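Local atomic coordinates of putative MCP-type signal transduction protein (Campylobacter jejuni subsp. jejuni serotype O:2, PDB entry 4WY9), a protein that forms the periplasmic tandem-PAS sensory domain of the chemoreceptor Tlp1, which probably detects chemical signals, perhaps indirectly, to guide chemotaxis. Residues M48-S53 against F173-Q178; A36-I41 against V168-F173; L81-P86 against G102-L107. All coordinates share one frame; numbering follows the deposited sequence.

Interaction 1. Residues M48-S53 against F173-Q178; sequences MFRSTS and FDRKNQ
Two arginines meet across this contact with like charges close together: Arg-50 NH2 stands over one face of the Arg-175 guanidinium, offset toward the rim, and lies 3.7 Å from Arg-175 NH2. The side chains cross at about a right angle and their guanidinium planes are 47° apart, a tilted approach rather than a parallel stack. Both residues also touch crystal neighbours, so the lattice may contribute to this pairing. Arg-175 wraps round the carbonyl of Arg-50. Its CG is anti to the backbone N (chi1 -168°), and farther along the chain NE gives Arg-50 O a weak, bent hydrogen bond of 3.3 Å. Arg-50 places its CG 3.6 Å from Asp-174 O. Its guanidinium turns an edge to Asn-177, whose amide plane is nearly parallel to it, with OD1 at that edge and in plane. Asn-177 OD1 is 3.8 Å from Arg-50 NH1, and a water links them: it accepts from NH1 at 2.9 Å and donates to both Asn-177 OD1 and Asp-174 O. A second water joins the backbones, donating to Phe-49 O and accepting from Arg-175 N at 2.8 Å. The loop owes its shape to a type I turn from Asp-174 to Asn-177 and to an Asx turn, in which Asp-174 OD1 accepts from Lys-176 N; Gln-178 N reaches the same oxygen from the opposite face of the carboxylate. Phe-173 O, buried under Phe-49 CB, has no polar partner in the model. The contact thus sets the hairpin loop joining strands 163-173 and 179-188 against the C-terminal turn of helix 8-51. Tyr-143 touches Arg-50 and Asn-177 and meets Phe-173 edge-to-face, while the Phe-49 side chain packs on Ile-62 of helix 59-70 and Val-180 of strand 179-188.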
loop_
_atom_site.group_PDB
_atom_site.type_symbol
_atom_site.label_atom_id
_atom_site.label_comp_id
_atom_site.label_asym_id
_atom_site.label_seq_id
_atom_site.Cartn_x
_atom_site.Cartn_y
_atom_site.Cartn_z
ATOM N N MET A 48 -14.217 20.093 -9.823
ATOM C CA MET A 48 -15.563 19.833 -10.321
ATOM C C MET A 48 -16.600 20.069 -9.242
ATOM O O MET A 48 -17.622 20.723 -9.472
ATOM C CB MET A 48 -15.675 18.422 -10.874
ATOM C CG MET A 48 -17.115 18.023 -11.199
ATOM S SD MET A 48 -17.262 16.285 -11.628
ATOM C CE MET A 48 -16.561 16.306 -13.245
ATOM N N PHE A 49 -16.404 19.484 -8.061
ATOM C CA PHE A 49 -17.436 19.530 -7.023
ATOM C C PHE A 49 -17.510 20.906 -6.389
ATOM O O PHE A 49 -18.526 21.288 -5.812
ATOM C CB PHE A 49 -17.219 18.424 -5.972
ATOM C CG PHE A 49 -17.741 17.078 -6.372
ATOM C CD1 PHE A 49 -17.087 16.287 -7.309
ATOM C CD2 PHE A 49 -18.931 16.586 -5.840
ATOM C CE1 PHE A 49 -17.592 15.052 -7.697
ATOM C CE2 PHE A 49 -19.427 15.348 -6.228
ATOM C CZ PHE A 49 -18.752 14.578 -7.140
ATOM N N ARG A 50 -16.457 21.715 -6.542
ATOM C CA ARG A 50 -16.510 23.112 -6.105
ATOM C C ARG A 50 -17.228 24.010 -7.124
ATOM O O ARG A 50 -17.846 25.001 -6.749
ATOM C CB ARG A 50 -15.105 23.665 -5.846
ATOM C CG ARG A 50 -14.462 23.191 -4.559
ATOM C CD ARG A 50 -13.061 23.802 -4.385
ATOM N NE ARG A 50 -12.992 25.244 -4.690
ATOM C CZ ARG A 50 -13.338 26.201 -3.844
ATOM N NH1 ARG A 50 -13.590 25.929 -2.582
ATOM N NH2 ARG A 50 -13.400 27.480 -4.266
ATOM N N SER A 51 -17.102 23.694 -8.416
ATOM C CA SER A 51 -17.590 24.567 -9.469
ATOM C C SER A 51 -18.952 24.158 -10.019
ATOM O O SER A 51 -19.567 24.902 -10.763
ATOM C CB SER A 51 -16.589 24.639 -10.608
ATOM O OG SER A 51 -16.552 23.408 -11.247
ATOM N N THR A 52 -19.434 22.966 -9.662
ATOM C CA THR A 52 -20.636 22.405 -10.262
ATOM C C THR A 52 -21.671 22.198 -9.185
ATOM O O THR A 52 -21.418 21.531 -8.195
ATOM C CB THR A 52 -20.331 21.058 -10.939
ATOM O OG1 THR A 52 -19.198 21.208 -11.831
ATOM C CG2 THR A 52 -21.520 20.576 -11.724
ATOM N N SER A 53 -22.859 22.751 -9.400
ATOM C CA SER A 53 -23.927 22.531 -8.478
ATOM C C SER A 53 -24.289 21.060 -8.431
ATOM O O SER A 53 -24.116 20.337 -9.418
ATOM C CB SER A 53 -25.141 23.378 -8.872
ATOM O OG SER A 53 -25.781 22.817 -10.007
ATOM N N PHE A 173 -13.732 17.631 -2.032
ATOM C CA PHE A 173 -14.491 18.680 -1.353
ATOM C C PHE A 173 -15.443 19.426 -2.275
ATOM O O PHE A 173 -15.184 19.516 -3.493
ATOM C CB PHE A 173 -13.529 19.713 -0.736
ATOM C CG PHE A 173 -12.562 19.144 0.278
ATOM C CD1 PHE A 173 -11.323 18.669 -0.123
ATOM C CD2 PHE A 173 -12.850 19.130 1.621
ATOM C CE1 PHE A 173 -10.421 18.161 0.798
ATOM C CE2 PHE A 173 -11.962 18.597 2.541
ATOM C CZ PHE A 173 -10.751 18.143 2.136
ATOM N N ASP A 174 -16.481 20.002 -1.687
ATOM C CA ASP A 174 -17.355 20.907 -2.425
ATOM C C ASP A 174 -17.031 22.375 -2.073
ATOM O O ASP A 174 -16.082 22.650 -1.374
ATOM C CB ASP A 174 -18.799 20.557 -2.176
ATOM C CG ASP A 174 -19.253 20.740 -0.733
ATOM O OD1 ASP A 174 -18.549 21.383 0.062
ATOM O OD2 ASP A 174 -20.400 20.335 -0.406
ATOM N N ARG A 175 -17.828 23.311 -2.571
ATOM C CA ARG A 175 -17.557 24.745 -2.392
ATOM C C ARG A 175 -17.832 25.193 -0.949
ATOM O O ARG A 175 -17.360 26.262 -0.504
ATOM C CB ARG A 175 -18.345 25.555 -3.403
ATOM C CG ARG A 175 -17.939 26.994 -3.487
ATOM C CD ARG A 175 -18.520 27.681 -4.723
ATOM N NE ARG A 175 -17.449 28.044 -5.655
ATOM C CZ ARG A 175 -16.678 29.121 -5.511
ATOM N NH1 ARG A 175 -16.877 29.930 -4.474
ATOM N NH2 ARG A 175 -15.729 29.413 -6.402
ATOM N N LYS A 176 -18.525 24.368 -0.168
ATOM C CA LYS A 176 -18.740 24.702 1.237
ATOM C C LYS A 176 -17.601 24.119 2.083
ATOM O O LYS A 176 -17.689 24.091 3.314
ATOM C CB LYS A 176 -20.101 24.180 1.709
ATOM C CG LYS A 176 -21.260 24.819 0.908
ATOM C CD LYS A 176 -22.603 24.372 1.401
ATOM C CE LYS A 176 -23.222 25.442 2.268
ATOM N NZ LYS A 176 -23.589 26.739 1.632
ATOM N N ASN A 177 -16.545 23.673 1.420
ATOM C CA ASN A 177 -15.333 23.186 2.087
ATOM C C ASN A 177 -15.588 21.943 2.891
ATOM O O ASN A 177 -14.886 21.685 3.870
ATOM C CB ASN A 177 -14.707 24.250 3.003
ATOM C CG ASN A 177 -14.585 25.600 2.333
ATOM O OD1 ASN A 177 -14.094 25.717 1.194
ATOM N ND2 ASN A 177 -15.088 26.609 2.979
ATOM N N GLN A 178 -16.592 21.163 2.480
ATOM C CA GLN A 178 -16.972 19.939 3.159
ATOM C C GLN A 178 -16.497 18.731 2.372
ATOM O O GLN A 178 -16.518 18.745 1.144
ATOM C CB GLN A 178 -18.472 19.822 3.323
ATOM C CG GLN A 178 -19.060 20.974 4.105
ATOM C CD GLN A 178 -19.197 20.710 5.612
ATOM O OE1 GLN A 178 -18.358 20.019 6.215
ATOM N NE2 GLN A 178 -20.222 21.273 6.234
HETATM O O HOH W 1 -20.216 23.018 -4.016
HETATM O O HOH W 2 -13.534 23.648 -0.849
#

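Interaction 2. Residues A36-I41 against V168-F173; sequences ALNKSI and VAIPIF
Asn-38 and Ile-170 provide most of the buried surface where helix 36-41 lies on strand 168-173, and Val-168 extends their contact along the strand. The two segments run nearly parallel, their axes 14° apart and 8.6 Å distant at closest approach, with Asn-38 opposite Ile-170. The CB bonds of Asn-38, Val-168 and Ile-170 all point into the interface. With CG anti to its backbone N (chi1 -153°), Asn-38 slides past Ile-170 in the opposite direction: its CG rests 3.9 Å from Ile-170 CD1, and its ND2 lies 3.8 Å from Ile-170 CG1. The same nitrogen reaches the strand backbone, 3.3 Å from Val-168 O, and also touches Val-168 CG1 at 3.6 Å. Ile-170 answers with an extended chain (chi2 176°) whose terminal CD1 presses on the helix backbone, 3.7 Å from Lys-39 N, and also meets Lys-39 CG at 3.8 Å where the two side chains cross at about a right angle.

From the neighbouring strand 179-188, Met-185 also touches Asn-38, and on the helix side Ile-35 and Ser-42 extend the contact to Val-168 and Ile-170. The strand satisfies its backbone largely within the sheet, Val-168 pairing with Met-185 and Ile-170 with Ile-183. The long N-terminal helix is therefore laid along strand 168-173, on one face of the PAS-like sheet. The contact combines apolar packing of Ile-170 with a buried amide, whose ND2 lies beside the Val-168 carbonyl; no pair of opposite charges is involved, so it rests on van der Waals packing with a polar group in the middle.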
loop_
_atom_site.group_PDB
_atom_site.type_symbol
_atom_site.label_atom_id
_atom_site.label_comp_id
_atom_site.label_asym_id
_atom_site.label_seq_id
_atom_site.Cartn_x
_atom_site.Cartn_y
_atom_site.Cartn_z
ATOM N N ALA A 36 0.916 10.269 -6.974
ATOM C CA ALA A 36 0.824 11.363 -7.926
ATOM C C ALA A 36 -0.462 11.261 -8.755
ATOM O O ALA A 36 -1.106 12.272 -9.054
ATOM C CB ALA A 36 2.042 11.411 -8.807
ATOM N N LEU A 37 -0.838 10.041 -9.138
ATOM C CA LEU A 37 -2.071 9.877 -9.901
ATOM C C LEU A 37 -3.266 10.236 -9.007
ATOM O O LEU A 37 -4.213 10.880 -9.428
ATOM C CB LEU A 37 -2.206 8.473 -10.476
ATOM C CG LEU A 37 -1.236 8.062 -11.562
ATOM C CD1 LEU A 37 -1.657 6.719 -12.107
ATOM C CD2 LEU A 37 -1.207 9.091 -12.651
ATOM N N ASN A 38 -3.264 9.751 -7.766
ATOM C CA ASN A 38 -4.394 10.012 -6.878
ATOM C C ASN A 38 -4.552 11.493 -6.672
ATOM O O ASN A 38 -5.670 12.005 -6.611
ATOM C CB ASN A 38 -4.171 9.298 -5.556
ATOM C CG ASN A 38 -5.424 8.933 -4.810
ATOM O OD1 ASN A 38 -6.508 9.159 -5.220
ATOM N ND2 ASN A 38 -5.202 8.388 -3.663
ATOM N N LYS A 39 -3.443 12.202 -6.485
ATOM C CA LYS A 39 -3.488 13.656 -6.296
ATOM C C LYS A 39 -4.044 14.354 -7.516
ATOM O O LYS A 39 -4.798 15.318 -7.403
ATOM C CB LYS A 39 -2.099 14.231 -5.968
ATOM C CG LYS A 39 -1.645 14.008 -4.546
ATOM C CD LYS A 39 -0.238 14.582 -4.354
ATOM C CE LYS A 39 0.117 14.645 -2.905
ATOM N NZ LYS A 39 -0.663 15.675 -2.128
ATOM N N SER A 40 -3.684 13.858 -8.688
ATOM C CA SER A 40 -4.169 14.467 -9.938
ATOM C C SER A 40 -5.693 14.370 -9.962
ATOM O O SER A 40 -6.391 15.381 -10.182
ATOM C CB SER A 40 -3.551 13.770 -11.159
ATOM O OG SER A 40 -4.056 14.318 -12.365
ATOM N N ILE A 41 -6.225 13.186 -9.741
ATOM C CA ILE A 41 -7.664 12.966 -9.869
ATOM C C ILE A 41 -8.408 13.680 -8.736
ATOM O O ILE A 41 -9.467 14.260 -8.948
ATOM C CB ILE A 41 -8.047 11.483 -9.963
ATOM C CG1 ILE A 41 -9.554 11.320 -10.048
ATOM C CG2 ILE A 41 -7.515 10.719 -8.843
ATOM C CD1 ILE A 41 -9.983 10.064 -10.730
ATOM N N VAL A 168 -4.486 3.885 -0.454
ATOM C CA VAL A 168 -4.045 5.256 -0.551
ATOM C C VAL A 168 -5.279 6.052 -0.928
ATOM O O VAL A 168 -5.949 5.659 -1.883
ATOM C CB VAL A 168 -2.947 5.428 -1.591
ATOM C CG1 VAL A 168 -2.535 6.849 -1.737
ATOM C CG2 VAL A 168 -1.695 4.552 -1.198
ATOM N N ALA A 169 -5.594 7.116 -0.207
ATOM C CA ALA A 169 -6.844 7.838 -0.453
ATOM C C ALA A 169 -6.766 9.306 -0.110
ATOM O O ALA A 169 -5.978 9.730 0.750
ATOM C CB ALA A 169 -7.982 7.171 0.332
ATOM N N ILE A 170 -7.589 10.097 -0.796
ATOM C CA ILE A 170 -7.619 11.550 -0.640
ATOM C C ILE A 170 -9.071 12.025 -0.643
ATOM O O ILE A 170 -9.884 11.532 -1.446
ATOM C CB ILE A 170 -6.831 12.243 -1.771
ATOM C CG1 ILE A 170 -5.391 11.731 -1.826
ATOM C CG2 ILE A 170 -6.846 13.746 -1.651
ATOM C CD1 ILE A 170 -4.589 12.303 -2.968
ATOM N N PRO A 171 -9.430 12.979 0.236
ATOM C CA PRO A 171 -10.791 13.574 0.219
ATOM C C PRO A 171 -11.062 14.388 -1.022
ATOM O O PRO A 171 -10.135 14.940 -1.621
ATOM C CB PRO A 171 -10.793 14.480 1.441
ATOM C CG PRO A 171 -9.350 14.816 1.655
ATOM C CD PRO A 171 -8.616 13.543 1.309
ATOM N N ILE A 172 -12.344 14.441 -1.380
ATOM C CA ILE A 172 -12.947 15.349 -2.364
ATOM C C ILE A 172 -13.780 16.362 -1.606
ATOM O O ILE A 172 -14.453 15.996 -0.646
ATOM C CB ILE A 172 -13.811 14.571 -3.385
ATOM C CG1 ILE A 172 -13.008 13.433 -4.021
ATOM C CG2 ILE A 172 -14.346 15.521 -4.452
ATOM C CD1 ILE A 172 -11.761 13.902 -4.724
ATOM N N PHE A 173 -13.732 17.631 -2.032
ATOM C CA PHE A 173 -14.491 18.680 -1.353
ATOM C C PHE A 173 -15.443 19.426 -2.275
ATOM O O PHE A 173 -15.184 19.516 -3.493
ATOM C CB PHE A 173 -13.529 19.713 -0.736
ATOM C CG PHE A 173 -12.562 19.144 0.278
ATOM C CD1 PHE A 173 -11.323 18.669 -0.123
ATOM C CD2 PHE A 173 -12.850 19.130 1.621
ATOM C CE1 PHE A 173 -10.421 18.161 0.798
ATOM C CE2 PHE A 173 -11.962 18.597 2.541
ATOM C CZ PHE A 173 -10.751 18.143 2.136
#

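Interaction 3. Residues L81-P86 against G102-L107; sequences LYLIDP and GKFVML
Phe-104 O is approached by three groups of the facing strand: Leu-83 N donates a hydrogen bond of 3.1 Å, Tyr-82 CA adds a CA-H...O contact, and the Tyr-82 ring brings CD1 to 3.3 Å with the oxygen in the ring plane, at its edge. Farther along, Leu-81 and Met-106 form an antiparallel hydrogen-bonded pair, with Met-106 N to Leu-81 O at 2.8 Å and Leu-81 N to Met-106 O at 2.9 Å. Between these bonds Tyr-82 and Val-105 make a non-hydrogen-bonded pair, Tyr-82 CD1 touching Val-105 CG2 at 3.8 Å. On that same face Lys-103 runs its methylenes past the tyrosine, CD 3.6 Å from Tyr-82 OH. The other face is apolar. Leu-83 lies alongside Phe-104, CD1 to CE2, the phenyl having its CG anti to the backbone N (chi1 -177°), and beyond the strand end Pro-86 sets its CG 3.6 Å from Phe-104 CB. Leu-81 and Met-106 continue this layer toward helix 59-70, while Tyr-82 and Val-105 face helices 126-129 and 132-140. An antiparallel sheet covered by helices on both faces is characteristic of the PDC (Cache) sensor domain with its PAS-like fold.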
loop_
_atom_site.group_PDB
_atom_site.type_symbol
_atom_site.label_atom_id
_atom_site.label_comp_id
_atom_site.label_asym_id
_atom_site.label_seq_id
_atom_site.Cartn_x
_atom_site.Cartn_y
_atom_site.Cartn_z
ATOM N N LEU A 81 -14.084 5.609 -6.186
ATOM C CA LEU A 81 -14.671 6.866 -5.789
ATOM C C LEU A 81 -15.872 6.579 -4.929
ATOM O O LEU A 81 -16.862 6.005 -5.396
ATOM C CB LEU A 81 -15.064 7.729 -6.984
ATOM C CG LEU A 81 -15.715 9.063 -6.600
ATOM C CD1 LEU A 81 -14.777 9.964 -5.834
ATOM C CD2 LEU A 81 -16.219 9.788 -7.835
ATOM N N TYR A 82 -15.803 6.980 -3.663
ATOM C CA TYR A 82 -16.904 6.863 -2.712
ATOM C C TYR A 82 -17.510 8.255 -2.570
ATOM O O TYR A 82 -16.800 9.200 -2.250
ATOM C CB TYR A 82 -16.377 6.321 -1.385
ATOM C CG TYR A 82 -17.324 6.358 -0.208
ATOM C CD1 TYR A 82 -18.686 6.127 -0.344
ATOM C CD2 TYR A 82 -16.837 6.602 1.064
ATOM C CE1 TYR A 82 -19.531 6.166 0.755
ATOM C CE2 TYR A 82 -17.657 6.639 2.155
ATOM C CZ TYR A 82 -19.005 6.434 2.010
ATOM O OH TYR A 82 -19.811 6.465 3.126
ATOM N N LEU A 83 -18.804 8.406 -2.842
ATOM C CA LEU A 83 -19.493 9.668 -2.615
ATOM C C LEU A 83 -20.500 9.508 -1.485
ATOM O O LEU A 83 -21.312 8.581 -1.516
ATOM C CB LEU A 83 -20.203 10.144 -3.870
ATOM C CG LEU A 83 -19.290 10.456 -5.068
ATOM C CD1 LEU A 83 -20.107 10.885 -6.259
ATOM C CD2 LEU A 83 -18.282 11.515 -4.754
ATOM N N ILE A 84 -20.465 10.398 -0.502
ATOM C CA ILE A 84 -21.290 10.264 0.691
ATOM C C ILE A 84 -22.760 10.581 0.449
ATOM O O ILE A 84 -23.649 9.996 1.122
ATOM C CB ILE A 84 -20.772 11.180 1.840
ATOM C CG1 ILE A 84 -19.264 11.067 1.982
ATOM C CG2 ILE A 84 -21.471 10.880 3.148
ATOM C CD1 ILE A 84 -18.689 12.202 2.835
ATOM N N ASP A 85 -23.056 11.492 -0.480
ATOM C CA ASP A 85 -24.439 11.897 -0.709
ATOM C C ASP A 85 -24.621 12.356 -2.149
ATOM O O ASP A 85 -24.891 13.519 -2.400
ATOM C CB ASP A 85 -24.894 12.935 0.300
ATOM C CG ASP A 85 -26.385 13.237 0.210
ATOM O OD1 ASP A 85 -27.196 12.353 -0.167
ATOM O OD2 ASP A 85 -26.767 14.359 0.573
ATOM N N PRO A 86 -24.468 11.437 -3.105
ATOM C CA PRO A 86 -24.567 11.817 -4.506
ATOM C C PRO A 86 -25.996 12.108 -4.970
ATOM O O PRO A 86 -26.930 11.723 -4.285
ATOM C CB PRO A 86 -24.036 10.598 -5.230
ATOM C CG PRO A 86 -24.472 9.467 -4.367
ATOM C CD PRO A 86 -24.282 9.994 -2.939
ATOM N N GLY A 102 -26.301 0.288 0.273
ATOM C CA GLY A 102 -26.783 1.404 -0.536
ATOM C C GLY A 102 -25.856 2.587 -0.596
ATOM O O GLY A 102 -26.235 3.681 -1.029
ATOM N N LYS A 103 -24.602 2.394 -0.200
ATOM C CA LYS A 103 -23.615 3.437 -0.392
ATOM C C LYS A 103 -23.169 3.494 -1.845
ATOM O O LYS A 103 -23.223 2.502 -2.563
ATOM C CB LYS A 103 -22.406 3.225 0.518
ATOM C CG LYS A 103 -22.782 3.456 1.974
ATOM C CD LYS A 103 -21.633 3.413 2.883
ATOM C CE LYS A 103 -22.115 3.854 4.271
ATOM N NZ LYS A 103 -22.961 2.838 4.868
ATOM N N PHE A 104 -22.730 4.669 -2.266
ATOM C CA PHE A 104 -22.331 4.890 -3.641
ATOM C C PHE A 104 -20.817 4.805 -3.785
ATOM O O PHE A 104 -20.078 5.662 -3.297
ATOM C CB PHE A 104 -22.824 6.238 -4.162
ATOM C CG PHE A 104 -22.485 6.455 -5.609
ATOM C CD1 PHE A 104 -23.296 5.920 -6.612
ATOM C CD2 PHE A 104 -21.343 7.144 -5.983
ATOM C CE1 PHE A 104 -22.974 6.072 -7.928
ATOM C CE2 PHE A 104 -21.031 7.317 -7.310
ATOM C CZ PHE A 104 -21.843 6.782 -8.280
ATOM N N VAL A 105 -20.350 3.754 -4.459
ATOM C CA VAL A 105 -18.933 3.518 -4.678
ATOM C C VAL A 105 -18.731 3.083 -6.128
ATOM O O VAL A 105 -19.297 2.080 -6.566
ATOM C CB VAL A 105 -18.342 2.462 -3.708
ATOM C CG1 VAL A 105 -16.883 2.213 -4.070
ATOM C CG2 VAL A 105 -18.510 2.865 -2.261
ATOM N N MET A 106 -17.963 3.857 -6.881
ATOM C CA MET A 106 -17.527 3.472 -8.206
ATOM C C MET A 106 -16.195 2.772 -8.066
ATOM O O MET A 106 -15.194 3.432 -7.762
ATOM C CB MET A 106 -17.395 4.679 -9.109
ATOM C CG MET A 106 -18.688 5.499 -9.204
ATOM S SD MET A 106 -18.492 7.126 -9.997
ATOM C CE MET A 106 -18.434 6.662 -11.682
ATOM N N LEU A 107 -16.171 1.455 -8.261
ATOM C CA LEU A 107 -14.997 0.638 -8.059
ATOM C C LEU A 107 -14.549 0.065 -9.390
ATOM O O LEU A 107 -15.358 -0.557 -10.094
ATOM C CB LEU A 107 -15.287 -0.490 -7.067
ATOM C CG LEU A 107 -14.166 -1.491 -6.745
ATOM C CD1 LEU A 107 -12.957 -0.800 -6.111
ATOM C CD2 LEU A 107 -14.686 -2.599 -5.860
#

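Interactions 1 and 2 hold the same two elements, helix 8-51 and strand 163-173 with its following loop, and share Phe-173. Interaction 2 is buried, packing a lone amide among aliphatic groups, whereas interaction 1, partly buried at the end of the helix, relies on water bridges, arginines and a weak hydrogen bond. Interaction 3 is buried as well but differs in kind: two strands joined by regular backbone hydrogen bonds, within the sheet that interaction 2 covers. The three meet in one apolar layer, where Phe-49 packs CZ on Leu-83 CD2 at 3.9 Å, and Ile-172, in the conformer described, also lies against Phe-49 and Leu-81.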